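Thylakoid lumenal 15 kDa protein 1, chloroplastic (Arabidopsis thaliana, PDB 3N90) is of unknown function but, as a protein of the chloroplast thylakoid lumen, folds into a right-handed quadrilateral beta helix of pentapeptide repeats. Local coordinates at residues Thr59-Ser64 with Thr79-Thr84; Thr97-Ser102 with Val120-Val125; Lys21-Gln26 with Ala41-Ala46; Asp17-Asp22 with Thr35-Gln40; Ala66-Ala71 with Ala86-Ala91. The protein carries 2 engineered substitutions. All blocks are in the same frame, centred on the assembly; numbering follows the deposited sequence.

Interaction 1: Thr59-Ser64 with Thr79-Thr84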
# COMPACT_ATOMS: atom_id res chain seq x y z
N THR A 59 -5.77 7.67 -3.22
CA THR A 59 -6.43 8.45 -2.19
C THR A 59 -7.69 7.75 -1.66
O THR A 59 -8.56 7.37 -2.45
CB THR A 59 -6.81 9.85 -2.74
OG1 THR A 59 -5.62 10.57 -3.07
CG2 THR A 59 -7.61 10.61 -1.66
N GLY A 60 -7.76 7.53 -0.35
CA GLY A 60 -8.95 6.88 0.25
C GLY A 60 -9.15 5.39 0.03
O GLY A 60 -10.22 4.83 0.39
N ALA A 61 -8.15 4.74 -0.58
CA ALA A 61 -8.25 3.32 -0.87
C ALA A 61 -8.19 2.52 0.43
O ALA A 61 -7.61 2.98 1.43
CB ALA A 61 -7.14 2.89 -1.80
N ASP A 62 -8.76 1.32 0.41
CA ASP A 62 -8.61 0.34 1.50
C ASP A 62 -7.55 -0.72 1.16
O ASP A 62 -7.78 -1.60 0.33
CB ASP A 62 -9.96 -0.31 1.81
CG ASP A 62 -9.95 -1.07 3.15
OD1 ASP A 62 -8.86 -1.21 3.75
OD2 ASP A 62 -11.04 -1.56 3.55
N LEU A 63 -6.37 -0.59 1.75
CA LEU A 63 -5.36 -1.63 1.61
C LEU A 63 -5.19 -2.46 2.93
O LEU A 63 -4.16 -3.13 3.15
CB LEU A 63 -4.05 -1.02 1.14
CG LEU A 63 -3.88 -0.75 -0.37
CD1 LEU A 63 -2.60 0.05 -0.45
CD2 LEU A 63 -3.66 -2.02 -1.15
N SER A 64 -6.19 -2.39 3.80
CA SER A 64 -6.10 -3.08 5.10
C SER A 64 -5.91 -4.58 4.89
O SER A 64 -6.48 -5.15 3.96
CB SER A 64 -7.29 -2.75 6.02
OG SER A 64 -8.51 -3.23 5.51
N THR A 79 -2.67 9.12 0.22
CA THR A 79 -3.30 9.94 1.26
C THR A 79 -4.60 9.31 1.71
O THR A 79 -5.37 8.80 0.90
CB THR A 79 -3.56 11.42 0.77
OG1 THR A 79 -4.50 11.39 -0.29
CG2 THR A 79 -2.31 12.09 0.28
N LYS A 80 -4.86 9.33 3.02
CA LYS A 80 -6.14 8.83 3.57
C LYS A 80 -6.46 7.36 3.21
O LYS A 80 -7.62 6.97 3.08
CB LYS A 80 -7.29 9.77 3.17
CG LYS A 80 -7.19 11.17 3.76
CD LYS A 80 -8.43 12.01 3.37
CE LYS A 80 -8.19 13.50 3.64
NZ LYS A 80 -8.35 13.80 5.10
N VAL A 81 -5.41 6.57 3.12
CA VAL A 81 -5.51 5.17 2.76
C VAL A 81 -5.51 4.38 4.04
O VAL A 81 -4.78 4.71 4.97
CB VAL A 81 -4.28 4.75 1.92
CG1 VAL A 81 -4.19 3.22 1.76
CG2 VAL A 81 -4.28 5.44 0.53
N ASN A 82 -6.32 3.32 4.09
CA ASN A 82 -6.30 2.43 5.22
C ASN A 82 -5.24 1.36 5.01
O ASN A 82 -5.34 0.54 4.07
CB ASN A 82 -7.68 1.84 5.44
CG ASN A 82 -7.81 1.13 6.77
OD1 ASN A 82 -6.82 0.89 7.46
ND2 ASN A 82 -9.04 0.77 7.13
N LEU A 83 -4.19 1.41 5.82
CA LEU A 83 -3.14 0.41 5.77
C LEU A 83 -3.06 -0.47 7.05
O LEU A 83 -2.03 -1.10 7.30
CB LEU A 83 -1.77 1.02 5.46
CG LEU A 83 -1.48 1.51 4.02
CD1 LEU A 83 -0.22 2.39 4.08
CD2 LEU A 83 -1.30 0.39 3.06
N THR A 84 -4.16 -0.52 7.79
CA THR A 84 -4.23 -1.32 9.01
C THR A 84 -3.86 -2.76 8.69
O THR A 84 -4.46 -3.38 7.77
CB THR A 84 -5.64 -1.30 9.62
OG1 THR A 84 -6.01 0.03 9.97
CG2 THR A 84 -5.70 -2.20 10.88

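Interaction 2: Thr97-Ser102 with Val120-Val125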
# COMPACT_ATOMS: atom_id res chain seq x y z
N THR A 97 6.12 10.81 -2.45
CA THR A 97 4.98 9.98 -2.08
C THR A 97 4.36 10.67 -0.87
O THR A 97 5.09 11.12 0.02
CB THR A 97 5.45 8.56 -1.68
OG1 THR A 97 6.39 8.07 -2.65
CG2 THR A 97 4.29 7.58 -1.57
N SER A 98 3.04 10.76 -0.82
CA SER A 98 2.40 11.29 0.38
C SER A 98 1.61 10.21 1.08
O SER A 98 0.82 9.54 0.45
CB SER A 98 1.47 12.46 0.06
OG SER A 98 0.86 12.89 1.26
N PHE A 99 1.84 10.03 2.39
CA PHE A 99 0.98 9.16 3.23
C PHE A 99 0.08 9.97 4.18
O PHE A 99 -0.53 9.42 5.09
CB PHE A 99 1.81 8.13 4.04
CG PHE A 99 2.20 6.88 3.28
CD1 PHE A 99 1.80 5.62 3.75
CD2 PHE A 99 2.97 6.93 2.13
CE1 PHE A 99 2.15 4.44 3.07
CE2 PHE A 99 3.32 5.75 1.43
CZ PHE A 99 2.90 4.50 1.90
N LYS A 100 -0.01 11.29 3.96
CA LYS A 100 -0.79 12.17 4.85
C LYS A 100 -2.21 11.65 5.12
O LYS A 100 -2.98 11.38 4.17
CB LYS A 100 -0.83 13.60 4.30
CG LYS A 100 -1.80 14.53 5.04
CD LYS A 100 -1.47 15.99 4.80
CE LYS A 100 -2.41 16.91 5.56
NZ LYS A 100 -2.10 18.33 5.27
N GLY A 101 -2.56 11.50 6.40
CA GLY A 101 -3.91 11.10 6.74
C GLY A 101 -4.12 9.59 6.75
O GLY A 101 -5.19 9.12 7.14
N SER A 102 -3.11 8.82 6.34
CA SER A 102 -3.27 7.37 6.25
C SER A 102 -3.25 6.69 7.62
O SER A 102 -2.62 7.17 8.56
CB SER A 102 -2.26 6.77 5.29
OG SER A 102 -2.64 7.19 3.97
N VAL A 120 9.93 10.53 9.82
CA VAL A 120 9.41 11.46 10.82
C VAL A 120 7.88 11.52 10.80
O VAL A 120 7.24 11.45 11.86
CB VAL A 120 10.01 12.90 10.67
CG1 VAL A 120 9.28 13.87 11.53
CG2 VAL A 120 11.49 12.88 11.04
N TYR A 121 7.29 11.62 9.61
CA TYR A 121 5.85 11.71 9.50
C TYR A 121 5.18 10.39 9.93
O TYR A 121 4.25 10.35 10.74
CB TYR A 121 5.36 12.07 8.07
CG TYR A 121 3.84 12.07 8.09
CD1 TYR A 121 3.14 13.11 8.73
CD2 TYR A 121 3.09 10.98 7.59
CE1 TYR A 121 1.76 13.10 8.84
CE2 TYR A 121 1.68 10.97 7.71
CZ TYR A 121 1.03 12.04 8.33
OH TYR A 121 -0.35 12.04 8.43
N LEU A 122 5.66 9.30 9.34
CA LEU A 122 5.06 8.01 9.61
C LEU A 122 5.11 7.67 11.10
O LEU A 122 4.14 7.14 11.65
CB LEU A 122 5.76 6.92 8.78
CG LEU A 122 5.41 6.96 7.29
CD1 LEU A 122 6.27 5.97 6.51
CD2 LEU A 122 3.95 6.70 7.02
N CYS A 123 6.23 8.02 11.75
CA CYS A 123 6.43 7.76 13.19
C CYS A 123 5.52 8.60 14.08
O CYS A 123 5.31 8.23 15.24
CB CYS A 123 7.87 7.99 13.59
SG CYS A 123 8.96 6.65 13.07
N LYS A 124 4.99 9.71 13.55
CA LYS A 124 4.02 10.50 14.29
C LYS A 124 2.71 9.79 14.34
O LYS A 124 1.91 10.04 15.24
CB LYS A 124 3.75 11.87 13.64
CG LYS A 124 4.84 12.86 13.89
CD LYS A 124 4.59 14.13 13.11
CE LYS A 124 5.76 15.09 13.32
NZ LYS A 124 5.63 16.18 12.35
N VAL A 125 2.43 8.98 13.32
CA VAL A 125 1.11 8.36 13.26
C VAL A 125 1.18 6.84 13.48
O VAL A 125 0.14 6.19 13.39
CB VAL A 125 0.35 8.68 11.93
CG1 VAL A 125 -0.09 10.17 11.86
CG2 VAL A 125 1.18 8.28 10.73
O HOH W 1 -2.24 9.69 9.52

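Interaction 3: Lys21-Gln26 with Ala41-Ala46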
# COMPACT_ATOMS: atom_id res chain seq x y z
N LYS A 21 -13.19 0.87 -7.59
CA LYS A 21 -13.29 -0.52 -8.03
C LYS A 21 -12.97 -1.49 -6.90
O LYS A 21 -12.16 -1.18 -5.99
CB LYS A 21 -12.47 -0.80 -9.29
CG LYS A 21 -12.82 0.06 -10.52
CD LYS A 21 -14.32 0.08 -10.79
CE LYS A 21 -14.65 0.38 -12.24
NZ LYS A 21 -16.06 -0.08 -12.51
N ASP A 22 -13.62 -2.66 -6.94
CA ASP A 22 -13.47 -3.61 -5.85
C ASP A 22 -12.55 -4.77 -6.22
O ASP A 22 -12.89 -5.64 -7.01
CB ASP A 22 -14.85 -4.09 -5.33
CG ASP A 22 -14.75 -4.86 -4.02
OD1 ASP A 22 -13.67 -5.39 -3.69
OD2 ASP A 22 -15.78 -4.95 -3.30
N PHE A 23 -11.34 -4.74 -5.66
CA PHE A 23 -10.36 -5.78 -5.85
C PHE A 23 -10.14 -6.60 -4.55
O PHE A 23 -9.15 -7.32 -4.45
CB PHE A 23 -9.01 -5.16 -6.25
CG PHE A 23 -8.98 -4.57 -7.64
CD1 PHE A 23 -8.79 -5.38 -8.76
CD2 PHE A 23 -9.17 -3.19 -7.83
CE1 PHE A 23 -8.75 -4.83 -10.07
CE2 PHE A 23 -9.15 -2.64 -9.12
CZ PHE A 23 -8.92 -3.47 -10.25
N SER A 24 -11.05 -6.49 -3.60
CA SER A 24 -10.84 -7.08 -2.26
C SER A 24 -10.64 -8.60 -2.37
O SER A 24 -11.33 -9.28 -3.13
CB SER A 24 -12.01 -6.73 -1.33
OG SER A 24 -13.22 -7.15 -1.93
N GLY A 25 -9.64 -9.11 -1.65
CA GLY A 25 -9.32 -10.56 -1.61
C GLY A 25 -8.71 -11.19 -2.86
O GLY A 25 -8.46 -12.42 -2.91
N GLN A 26 -8.46 -10.39 -3.88
CA GLN A 26 -8.01 -10.93 -5.15
C GLN A 26 -6.53 -11.17 -5.19
O GLN A 26 -5.76 -10.50 -4.49
CB GLN A 26 -8.44 -10.02 -6.27
CG GLN A 26 -9.96 -9.84 -6.24
CD GLN A 26 -10.48 -9.26 -7.49
OE1 GLN A 26 -11.67 -8.96 -7.60
NE2 GLN A 26 -9.61 -9.10 -8.46
N ALA A 41 -10.56 2.78 -4.04
CA ALA A 41 -10.55 1.40 -4.51
C ALA A 41 -10.47 0.51 -3.29
O ALA A 41 -9.92 0.91 -2.27
CB ALA A 41 -9.38 1.11 -5.43
N ASN A 42 -11.01 -0.70 -3.41
CA ASN A 42 -10.99 -1.68 -2.34
C ASN A 42 -10.00 -2.80 -2.62
O ASN A 42 -10.21 -3.64 -3.51
CB ASN A 42 -12.40 -2.29 -2.19
CG ASN A 42 -12.55 -3.12 -0.92
OD1 ASN A 42 -11.60 -3.33 -0.17
ND2 ASN A 42 -13.78 -3.60 -0.69
N PHE A 43 -8.87 -2.79 -1.91
CA PHE A 43 -7.89 -3.89 -1.97
C PHE A 43 -7.82 -4.66 -0.65
O PHE A 43 -6.80 -5.25 -0.36
CB PHE A 43 -6.47 -3.38 -2.28
CG PHE A 43 -6.30 -2.80 -3.69
CD1 PHE A 43 -6.08 -3.64 -4.78
CD2 PHE A 43 -6.38 -1.43 -3.91
CE1 PHE A 43 -5.90 -3.15 -6.07
CE2 PHE A 43 -6.23 -0.91 -5.22
CZ PHE A 43 -5.99 -1.79 -6.30
N LYS A 44 -8.88 -4.63 0.15
CA LYS A 44 -8.78 -5.25 1.48
C LYS A 44 -8.42 -6.73 1.36
O LYS A 44 -9.06 -7.45 0.60
CB LYS A 44 -10.10 -5.09 2.26
CG LYS A 44 -10.08 -5.76 3.64
CD LYS A 44 -11.25 -5.28 4.48
CE LYS A 44 -11.07 -5.73 5.92
NZ LYS A 44 -12.10 -5.15 6.80
N GLY A 45 -7.36 -7.15 2.04
CA GLY A 45 -6.88 -8.54 1.99
C GLY A 45 -6.41 -9.05 0.64
O GLY A 45 -6.28 -10.27 0.44
N ALA A 46 -6.18 -8.13 -0.30
CA ALA A 46 -5.65 -8.52 -1.59
C ALA A 46 -4.20 -9.02 -1.47
O ALA A 46 -3.47 -8.65 -0.54
CB ALA A 46 -5.74 -7.39 -2.59

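Interaction 4: Asp17-Asp22 with Thr35-Gln40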
# COMPACT_ATOMS: atom_id res chain seq x y z
N ASP A 17 -8.39 4.49 -15.20
CA ASP A 17 -9.19 5.06 -14.13
C ASP A 17 -10.01 3.95 -13.50
O ASP A 17 -10.98 3.48 -14.10
CB ASP A 17 -10.09 6.18 -14.65
CG ASP A 17 -10.87 6.88 -13.53
OD1 ASP A 17 -10.90 6.36 -12.38
OD2 ASP A 17 -11.42 7.97 -13.77
N LEU A 18 -9.59 3.53 -12.30
CA LEU A 18 -10.19 2.44 -11.58
C LEU A 18 -10.69 2.93 -10.23
O LEU A 18 -10.76 2.18 -9.26
CB LEU A 18 -9.15 1.30 -11.38
CG LEU A 18 -8.65 0.66 -12.68
CD1 LEU A 18 -7.57 -0.39 -12.35
CD2 LEU A 18 -9.79 0.02 -13.45
N SER A 19 -11.09 4.20 -10.17
CA SER A 19 -11.65 4.71 -8.93
C SER A 19 -12.87 3.85 -8.50
O SER A 19 -13.66 3.41 -9.35
CB SER A 19 -12.10 6.16 -9.06
OG SER A 19 -11.14 6.99 -9.67
N GLY A 20 -12.95 3.59 -7.20
CA GLY A 20 -14.08 2.91 -6.58
C GLY A 20 -14.22 1.45 -6.96
O GLY A 20 -15.25 0.85 -6.67
N LYS A 21 -13.19 0.87 -7.59
CA LYS A 21 -13.29 -0.52 -8.03
C LYS A 21 -12.97 -1.49 -6.90
O LYS A 21 -12.16 -1.18 -5.99
CB LYS A 21 -12.47 -0.80 -9.29
CG LYS A 21 -12.82 0.06 -10.52
CD LYS A 21 -14.32 0.08 -10.79
CE LYS A 21 -14.65 0.38 -12.24
NZ LYS A 21 -16.06 -0.08 -12.51
N ASP A 22 -13.62 -2.66 -6.94
CA ASP A 22 -13.47 -3.61 -5.85
C ASP A 22 -12.55 -4.77 -6.22
O ASP A 22 -12.89 -5.64 -7.01
CB ASP A 22 -14.85 -4.09 -5.33
CG ASP A 22 -14.75 -4.86 -4.02
OD1 ASP A 22 -13.67 -5.39 -3.69
OD2 ASP A 22 -15.78 -4.95 -3.30
N THR A 35 0.56 4.48 -12.63
CA THR A 35 -0.14 5.71 -13.03
C THR A 35 -1.64 5.45 -13.26
O THR A 35 -2.28 6.08 -14.13
CB THR A 35 0.61 6.50 -14.18
OG1 THR A 35 0.06 7.82 -14.35
CG2 THR A 35 0.66 5.74 -15.54
N SER A 36 -2.20 4.53 -12.46
CA SER A 36 -3.66 4.41 -12.44
C SER A 36 -4.30 5.28 -11.37
O SER A 36 -3.66 5.69 -10.39
CB SER A 36 -4.08 2.97 -12.28
OG SER A 36 -3.79 2.31 -13.48
N ILE A 37 -5.60 5.57 -11.56
CA ILE A 37 -6.38 6.25 -10.54
C ILE A 37 -7.15 5.19 -9.78
O ILE A 37 -7.90 4.39 -10.36
CB ILE A 37 -7.38 7.29 -11.15
CG1 ILE A 37 -6.68 8.26 -12.09
CG2 ILE A 37 -8.06 8.03 -10.00
CD1 ILE A 37 -7.68 9.26 -12.75
N LEU A 38 -6.92 5.14 -8.48
CA LEU A 38 -7.46 4.12 -7.60
C LEU A 38 -8.14 4.72 -6.37
O LEU A 38 -8.11 4.13 -5.27
CB LEU A 38 -6.37 3.10 -7.20
CG LEU A 38 -5.98 2.15 -8.34
CD1 LEU A 38 -4.59 1.57 -8.07
CD2 LEU A 38 -7.01 1.06 -8.48
N ARG A 39 -8.69 5.94 -6.54
CA ARG A 39 -9.34 6.60 -5.42
C ARG A 39 -10.50 5.75 -4.96
O ARG A 39 -11.30 5.25 -5.79
CB ARG A 39 -9.87 7.99 -5.79
CG ARG A 39 -8.87 8.96 -6.22
CD ARG A 39 -9.55 10.36 -6.12
NE ARG A 39 -8.42 11.19 -5.95
CZ ARG A 39 -8.24 12.24 -5.21
NH1 ARG A 39 -9.17 12.83 -4.42
NH2 ARG A 39 -7.03 12.69 -5.28
N GLN A 40 -10.57 5.58 -3.65
CA GLN A 40 -11.58 4.75 -2.98
C GLN A 40 -11.63 3.29 -3.42
O GLN A 40 -12.65 2.62 -3.22
CB GLN A 40 -12.98 5.36 -3.18
CG GLN A 40 -13.15 6.74 -2.62
CD GLN A 40 -12.71 7.87 -3.55
OE1 GLN A 40 -13.03 7.89 -4.76
NE2 GLN A 40 -12.01 8.84 -2.99

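Interaction 5: Ala66-Ala71 with Ala86-Ala91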
# COMPACT_ATOMS: atom_id res chain seq x y z
N ALA A 66 -3.77 -6.18 3.43
CA ALA A 66 -3.16 -6.55 2.17
C ALA A 66 -1.74 -7.07 2.32
O ALA A 66 -0.99 -6.63 3.20
CB ALA A 66 -3.18 -5.35 1.21
N ASP A 67 -1.36 -8.01 1.46
CA ASP A 67 0.02 -8.44 1.29
C ASP A 67 0.67 -7.53 0.26
O ASP A 67 0.39 -7.64 -0.93
CB ASP A 67 0.05 -9.91 0.86
CG ASP A 67 1.46 -10.45 0.65
OD1 ASP A 67 2.46 -9.70 0.83
OD2 ASP A 67 1.57 -11.65 0.27
N LEU A 68 1.49 -6.57 0.72
CA LEU A 68 2.16 -5.59 -0.14
C LEU A 68 3.68 -5.81 -0.17
O LEU A 68 4.43 -4.90 -0.49
CB LEU A 68 1.84 -4.16 0.34
CG LEU A 68 0.34 -3.81 0.40
CD1 LEU A 68 0.13 -2.51 1.21
CD2 LEU A 68 -0.22 -3.73 -1.02
N ARG A 69 4.14 -7.01 0.18
CA ARG A 69 5.57 -7.25 0.18
C ARG A 69 6.20 -6.93 -1.16
O ARG A 69 5.76 -7.41 -2.22
CB ARG A 69 5.88 -8.70 0.59
CG ARG A 69 5.43 -9.00 2.03
CD ARG A 69 5.61 -10.48 2.31
NE ARG A 69 4.74 -11.30 1.47
CZ ARG A 69 4.93 -12.60 1.21
NH1 ARG A 69 5.98 -13.23 1.74
NH2 ARG A 69 4.05 -13.28 0.45
N GLY A 70 7.23 -6.09 -1.15
CA GLY A 70 7.98 -5.75 -2.33
C GLY A 70 7.24 -4.86 -3.35
O GLY A 70 7.74 -4.61 -4.47
N ALA A 71 6.06 -4.37 -2.96
CA ALA A 71 5.31 -3.50 -3.87
C ALA A 71 5.98 -2.15 -4.01
O ALA A 71 6.69 -1.71 -3.08
CB ALA A 71 3.89 -3.32 -3.40
N ALA A 86 -1.46 -4.03 7.08
CA ALA A 86 -0.91 -4.28 5.78
C ALA A 86 0.55 -4.67 5.95
O ALA A 86 1.28 -4.10 6.79
CB ALA A 86 -1.06 -3.04 4.87
N ASN A 87 0.98 -5.66 5.18
CA ASN A 87 2.39 -6.06 5.21
C ASN A 87 3.17 -5.39 4.06
O ASN A 87 3.02 -5.75 2.88
CB ASN A 87 2.57 -7.59 5.25
CG ASN A 87 4.03 -8.01 5.39
OD1 ASN A 87 4.92 -7.16 5.51
ND2 ASN A 87 4.28 -9.31 5.40
N LEU A 88 3.97 -4.36 4.39
CA LEU A 88 4.80 -3.73 3.36
C LEU A 88 6.25 -4.18 3.35
O LEU A 88 7.11 -3.49 2.84
CB LEU A 88 4.70 -2.17 3.43
CG LEU A 88 3.28 -1.62 3.22
CD1 LEU A 88 2.55 -1.49 4.55
CD2 LEU A 88 3.33 -0.27 2.55
N GLU A 89 6.53 -5.36 3.93
CA GLU A 89 7.92 -5.79 4.01
C GLU A 89 8.64 -5.65 2.66
O GLU A 89 8.21 -6.23 1.63
CB GLU A 89 7.97 -7.21 4.58
CG GLU A 89 9.29 -7.93 4.53
CD GLU A 89 9.01 -9.46 4.45
OE1 GLU A 89 8.10 -9.96 5.17
OE2 GLU A 89 9.69 -10.14 3.65
N GLY A 90 9.71 -4.86 2.63
CA GLY A 90 10.53 -4.70 1.44
C GLY A 90 9.93 -3.93 0.27
O GLY A 90 10.45 -3.95 -0.86
N ALA A 91 8.82 -3.26 0.54
CA ALA A 91 8.26 -2.34 -0.45
C ALA A 91 9.17 -1.12 -0.66
O ALA A 91 10.12 -0.89 0.11
CB ALA A 91 6.83 -1.89 -0.02
O HOH W 2 8.33 -13.03 2.77

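Interaction 1: Thr59-Ser64 with Thr79-Thr84
G60, A61 and L63 meet T79 and N82 through the backbones of two segments that run parallel, 6° apart: G60 N donates to T79 O (3.0 Å), N82 N to A61 O (3.0 Å) and L63 N to N82 O (2.8 Å). Side chains also meet beyond these bonds. D62 and N82, each with CG anti to the backbone N (chi1 -168° in N82), lie side by side, carboxylate and amide planes almost parallel, with D62 OD1 3.7 Å from N82 CB. Each closes an Asx turn in its own segment. D62 OD1 accepts from S64 OG and S64 N, while N82 OD1 takes T84 OG1 (2.8 Å) on a lone pair and T84 N (3.0 Å) from a donor tilted out of its plane. An alanine in place of N82 would probably leave both T84 donors without this acceptor and open a gap beside S64 CB. Inside, L63 CB packs on L83 CD2 at 3.6 Å, and L63 CD1 reaches V81 CG1 at 4.2 Å. Glycine suits position 60, where phi is positive. Asn and Asp thus occupy their own turns, and cohesion between the coils comes mainly from backbone bonds and aliphatic packing.

Interaction 2: Thr97-Ser102 with Val120-Val125
Polar contact between Y121 and G101 joins the helix to the last loops of the repeat region: G101 N donates to Y121 OH at 3.0 Å, nearly straight at 173°. A water adds a second polar link, donating to S102 O at 2.7 Å and lying 3.2 Å from Y121 OH. Y121 CG is anti to the backbone N (chi1 178°), and the ring beyond it carries OH to the turn; a tyrosine suits the place by combining a long flat body with a polar tip.

Van der Waals contacts flank the bond. K100 CA lies 3.6 Å from Y121 OH, and F99 O is 3.8 Å from Y121 CE2. Deeper in, L122 CD2 packs on F99 CB at 3.9 Å, obliquely to the ring; L114 is a further neighbour of L122, and L83 and M93 of F99, so the pair belongs to the apolar interior.

Turn geometry presents the donor. F99 to S102 form a type II turn, closed by S102 N to F99 O, in which a CB at G101 would jam against the preceding carbonyl oxygen. S98 OG accepts from K100 N, an ST turn.

Covalently, the helix is tied onward by the disulfide of C123 with C143. A helix laid against a terminal coil and probably helping to shield its apolar interior is typical of the end caps of beta helices.

Interaction 3: Lys21-Gln26 with Ala41-Ala46
The rings of F23 and F43 are nearly parallel, 5° apart, but slid until they barely overlap, centroids 5.2 Å apart. Closest are F43 CD1 and F23 CB, at 3.6 Å. F33 meets both rings edge-to-face and Y8 likewise meets F23, an aromatic cluster that suits flat side chains. A second flat pair, D22 and N42, lies side by side with planes 28° apart; N42 ND2 is 3.5 Å from D22 OD1, poorly angled for a hydrogen bond. Each serves its own Asx turn. D22, its CG anti to the backbone N (chi1 -168°), accepts at OD1 from S24 OG on the syn lone pair and from S24 N (2.8 Å); N42 OD1 accepts from K44 N (3.0 Å). An alanine in place of D22 would probably leave both S24 donors without this acceptor and strip N42 ND2 of its flat neighbour. Backbone bonds join the segments: N42 N to K21 O (2.9 Å), F23 N to N42 O (2.7 Å) and G25 N to K44 O (2.9 Å). G25 and G45 take positive phi in type II turns. Polar side chains shape the turns, backbone amides join the coils, and the two rings pack inside with the alanines.

Interaction 4: Asp17-Asp22 with Thr35-Gln40
I37 crosses D17 obliquely and touches S19, whereas L38 lies alongside L18, pointing the same way. In the first group aliphatic meets polar: I37 CG2 touches S19 OG at 3.3 Å, I37 CB is 3.8 Å from D17 OD1, and I37 CD1 ends 4.1 Å from D17 CG. D17 holds its CG anti to the backbone N (chi1 -176°), and OD1 accepts from S19 N at 3.1 Å, nearly along its C-O bond: an Asx turn, suited to aspartate's short carboxylate. I37, with no side-chain acceptor, forms no such turn and offers only carbon to D17 and S19. In the second group L18 CB rests on L38 CD2 at 3.6 Å; both leucines are buried, and their branched apolar ends suit the interior. R39 turns its polar end away to a salt bridge with D57. The backbones, running 4° apart, are bonded by L18 N to I37 O (2.7 Å) and G20 N to R39 O (2.7 Å), the latter at a positive-phi glycine in a type II turn. With both bonds donated by main-chain amides, pairing probably depends little on these side chains, consistent with an isoleucine beside an aspartate at this exposed surface.

Interaction 5: Ala66-Ala71 with Ala86-Ala91
R69, whose chain lies alongside E89 and crosses N87, is gripped side-on by D67 of its own segment: NE donates to D67 OD1 at 2.9 Å and NH2 to D67 OD2 at 3.0 Å. The R69 chain bends at chi3 (-65°), which brings NE to D67. This salt bridge meets both carboxylate oxygens on their syn sides and keeps the guanidinium from turning. R69 N reaches the same OD1 from the opposite face of the carboxylate, closing an Asx turn, so that oxygen takes two donors. The third nitrogen, NH1, donates to a water 2.6 Å away, which in turn gives a weak bond to E89 OE2. E89 OE1 stays 5.2 Å from R69 NE, so any direct attraction is probably modest.

Across the segments the backbone carries the polar bonds: N87 N to A66 O, almost in line with the carbonyl, L68 N to N87 O (2.8 Å) and G70 N to E89 O. N87 OD1 accepts E89 N from above the amide plane in a second Asx turn. The amide's other end, ND2, packs against R69 CG at 3.6 Å.

Further in, L68 CD1 lies 3.8 Å from L88 CG and 3.9 Å from A86 CB, a lone methyl that lets the leucine come in against it. G70 and G90 occupy the positive-phi corners of these type II turns. A buried leucine with an alanine two residues before it, recurring twenty residues on, is characteristic of stacked coils in a pentapeptide-repeat quadrilateral beta helix.

How the interactions relate
Four of the contacts join residues twenty apart, one coil of the beta helix, and interaction 2 closes its C-terminal end. Interactions 3 and 4 share K21 and D22 and sit on successive sides of the same two coils, their centres 11 Å apart. The next coil continues the stack: F43 N of interaction 3 bonds to D62 O of interaction 1 (2.8 Å), and Q40 N of interaction 4 to T59 O (2.9 Å). Interaction 1 and interaction 5 alternate along the chain and meet inside, where L83 CD2 is 3.7 Å from L68 CD1. Interaction 1 also touches interaction 2, whose centre lies about 22 Å from that of interaction 3.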